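Local coordinates for putative HpcE protein (Mycolicibacterium smegmatis, PDB 6V77) that is a putative HpcE protein of the FAH-type fold family that carries a zinc ion held by acidic side chains, at residues Q38-D41 and A42-E45. Numbering follows the deposited sequence.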
ATOM      1  N   GLN B  38       9.620  14.266   3.105  1.00 24.98           N
ATOM      2  CA  GLN B  38      10.861  13.580   3.424  1.00 26.39           C
ATOM      3  C   GLN B  38      11.862  14.531   4.069  1.00 26.24           C
ATOM      4  O   GLN B  38      12.707  14.097   4.856  1.00 27.56           O
ATOM      5  CB  GLN B  38      11.444  12.943   2.162  1.00 29.58           C
ATOM      6  CG  GLN B  38      12.662  12.097   2.402  1.00 42.09           C
ATOM      7  CD  GLN B  38      12.366  10.865   3.245  1.00 58.07           C
ATOM      8  OE1 GLN B  38      11.291  10.275   3.144  1.00 64.16           O
ATOM      9  NE2 GLN B  38      13.315  10.481   4.087  1.00 56.25           N
ATOM     10  N   HIS B  39      11.774  15.824   3.766  1.00 24.93           N
ATOM     11  CA  HIS B  39      12.669  16.824   4.331  1.00 25.88           C
ATOM     12  C   HIS B  39      11.865  17.884   5.082  1.00 27.16           C
ATOM     13  O   HIS B  39      12.142  19.080   4.979  1.00 23.48           O
ATOM     14  CB  HIS B  39      13.527  17.462   3.241  1.00 31.04           C
ATOM     15  CG  HIS B  39      14.306  16.472   2.431  1.00 35.55           C
ATOM     16  ND1 HIS B  39      15.463  15.876   2.887  1.00 37.46           N
ATOM     17  CD2 HIS B  39      14.089  15.974   1.190  1.00 37.37           C
ATOM     18  CE1 HIS B  39      15.928  15.054   1.962  1.00 36.56           C
ATOM     19  NE2 HIS B  39      15.110  15.093   0.924  1.00 36.43           N
ATOM     20  N   TRP B  40      10.894  17.427   5.881  1.00 24.18           N
ATOM     21  CA  TRP B  40       9.873  18.310   6.460  1.00 26.11           C
ATOM     22  C   TRP B  40      10.480  19.392   7.347  1.00 25.90           C
ATOM     23  O   TRP B  40      10.165  20.576   7.198  1.00 25.98           O
ATOM     24  CB  TRP B  40       8.861  17.480   7.256  1.00 26.35           C
ATOM     25  CG  TRP B  40       7.676  18.279   7.778  1.00 26.14           C
ATOM     26  CD1 TRP B  40       7.324  18.475   9.082  1.00 23.14           C
ATOM     27  CD2 TRP B  40       6.693  18.972   6.991  1.00 25.59           C
ATOM     28  NE1 TRP B  40       6.183  19.251   9.156  1.00 24.80           N
ATOM     29  CE2 TRP B  40       5.778  19.562   7.884  1.00 26.63           C
ATOM     30  CE3 TRP B  40       6.496  19.136   5.618  1.00 25.64           C
ATOM     31  CZ2 TRP B  40       4.677  20.324   7.444  1.00 24.80           C
ATOM     32  CZ3 TRP B  40       5.401  19.882   5.185  1.00 24.33           C
ATOM     33  CH2 TRP B  40       4.519  20.469   6.099  1.00 25.16           C
ATOM     34  N   ASP B  41      11.356  19.008   8.287  1.00 25.20           N
ATOM     35  CA  ASP B  41      11.875  20.008   9.215  1.00 28.00           C
ATOM     36  C   ASP B  41      12.707  21.049   8.483  1.00 27.36           C
ATOM     37  O   ASP B  41      12.581  22.253   8.744  1.00 28.60           O
ATOM     38  CB  ASP B  41      12.696  19.348  10.319  1.00 30.35           C
ATOM     39  CG  ASP B  41      11.842  18.578  11.295  1.00 37.61           C
ATOM     40  OD1 ASP B  41      10.604  18.724  11.248  1.00 37.85           O
ATOM     41  OD2 ASP B  41      12.407  17.826  12.113  1.00 38.37           O
ATOM     42  N   ALA B  42      13.581  20.598   7.578  1.00 27.00           N
ATOM     43  CA  ALA B  42      14.362  21.536   6.779  1.00 28.40           C
ATOM     44  C   ALA B  42      13.450  22.437   5.957  1.00 23.69           C
ATOM     45  O   ALA B  42      13.694  23.646   5.846  1.00 25.31           O
ATOM     46  CB  ALA B  42      15.332  20.771   5.875  1.00 28.04           C
ATOM     47  N   PHE B  43      12.379  21.872   5.391  1.00 23.01           N
ATOM     48  CA  PHE B  43      11.469  22.690   4.595  1.00 23.46           C
ATOM     49  C   PHE B  43      10.817  23.772   5.451  1.00 27.33           C
ATOM     50  O   PHE B  43      10.769  24.947   5.061  1.00 23.50           O
ATOM     51  CB  PHE B  43      10.410  21.823   3.912  1.00 21.94           C
ATOM     52  CG  PHE B  43       9.200  22.625   3.449  1.00 21.69           C
ATOM     53  CD1 PHE B  43       9.318  23.541   2.406  1.00 26.04           C
ATOM     54  CD2 PHE B  43       7.989  22.496   4.091  1.00 23.45           C
ATOM     55  CE1 PHE B  43       8.226  24.295   1.980  1.00 27.09           C
ATOM     56  CE2 PHE B  43       6.884  23.257   3.680  1.00 26.65           C
ATOM     57  CZ  PHE B  43       7.017  24.161   2.623  1.00 27.15           C
ATOM     58  N   GLN B  44      10.309  23.394   6.627  1.00 25.83           N
ATOM     59  CA  GLN B  44       9.638  24.361   7.489  1.00 28.01           C
ATOM     60  C   GLN B  44      10.599  25.441   7.969  1.00 29.67           C
ATOM     61  O   GLN B  44      10.222  26.614   8.070  1.00 33.28           O
ATOM     62  CB  GLN B  44       8.995  23.648   8.672  1.00 31.87           C
ATOM     63  CG  GLN B  44       7.817  22.776   8.259  1.00 32.54           C
ATOM     64  CD  GLN B  44       6.710  22.791   9.280  1.00 46.17           C
ATOM     65  OE1 GLN B  44       6.885  22.328  10.411  1.00 39.14           O
ATOM     66  NE2 GLN B  44       5.554  23.332   8.893  1.00 46.97           N
ATOM     67  N   GLU B  45      11.841  25.065   8.271  1.00 25.44           N
ATOM     68  CA  GLU B  45      12.819  26.069   8.662  1.00 28.30           C
ATOM     69  C   GLU B  45      13.092  27.039   7.520  1.00 29.96           C
ATOM     70  O   GLU B  45      13.168  28.254   7.741  1.00 31.05           O
ATOM     71  CB  GLU B  45      14.112  25.402   9.131  1.00 32.04           C
ATOM     72  CG  GLU B  45      15.216  26.389   9.523  1.00 39.68           C
ATOM     73  CD  GLU B  45      14.798  27.376  10.614  1.00 54.24           C
ATOM     74  OE1 GLU B  45      13.887  27.061  11.414  1.00 56.21           O
ATOM     75  OE2 GLU B  45      15.391  28.478  10.672  1.00 57.02           O
TER
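Over one face of the Trp-40 indole lies the side chain of Gln-44, one helical turn further on. Gln-44 CG sits 4.0 Å from the centroid of the five-membered ring and 19° off its normal, which meets the geometry of a CH-pi contact. The terminal amide continues across the same face, its plane 23° from that of the indole, with Gln-44 NE2 3.5 Å from Trp-40 CZ2. Gln-44 OE1 is 3.4 Å from Trp-40 NE1, but the angle is too poor for a hydrogen bond, as expected of stacked planes. Phe-43 meets the benzo part of the indole obliquely: Phe-43 CD2 is 3.8 Å from Trp-40 CZ3, and the planes are 41° apart. Trp-40 CG is anti to the backbone N, and the same setting in Phe-43 lets the two rings meet on one flank of the helix.

Backbone bonds of the i to i+4 kind fix this spacing. His-39, at the N-cap position of helix 40-49, accepts Phe-43 N at its O (2.8 Å), and Trp-40 O accepts Gln-44 N at 2.9 Å. Asp-41 O likewise accepts Glu-45 N, while the Glu-45 carboxylate forms a salt bridge with Arg-48.

Trp-40 and Phe-43 both touch Leu-3 of strand 2-6, and Trp-40 and Gln-44 both reach Thr-185 of strand 177-185, so this first turn packs against the sheet. Across the contact, the side chains therefore adhere through dispersion and amide-pi stacking, and directional polar bonding is left to the backbone.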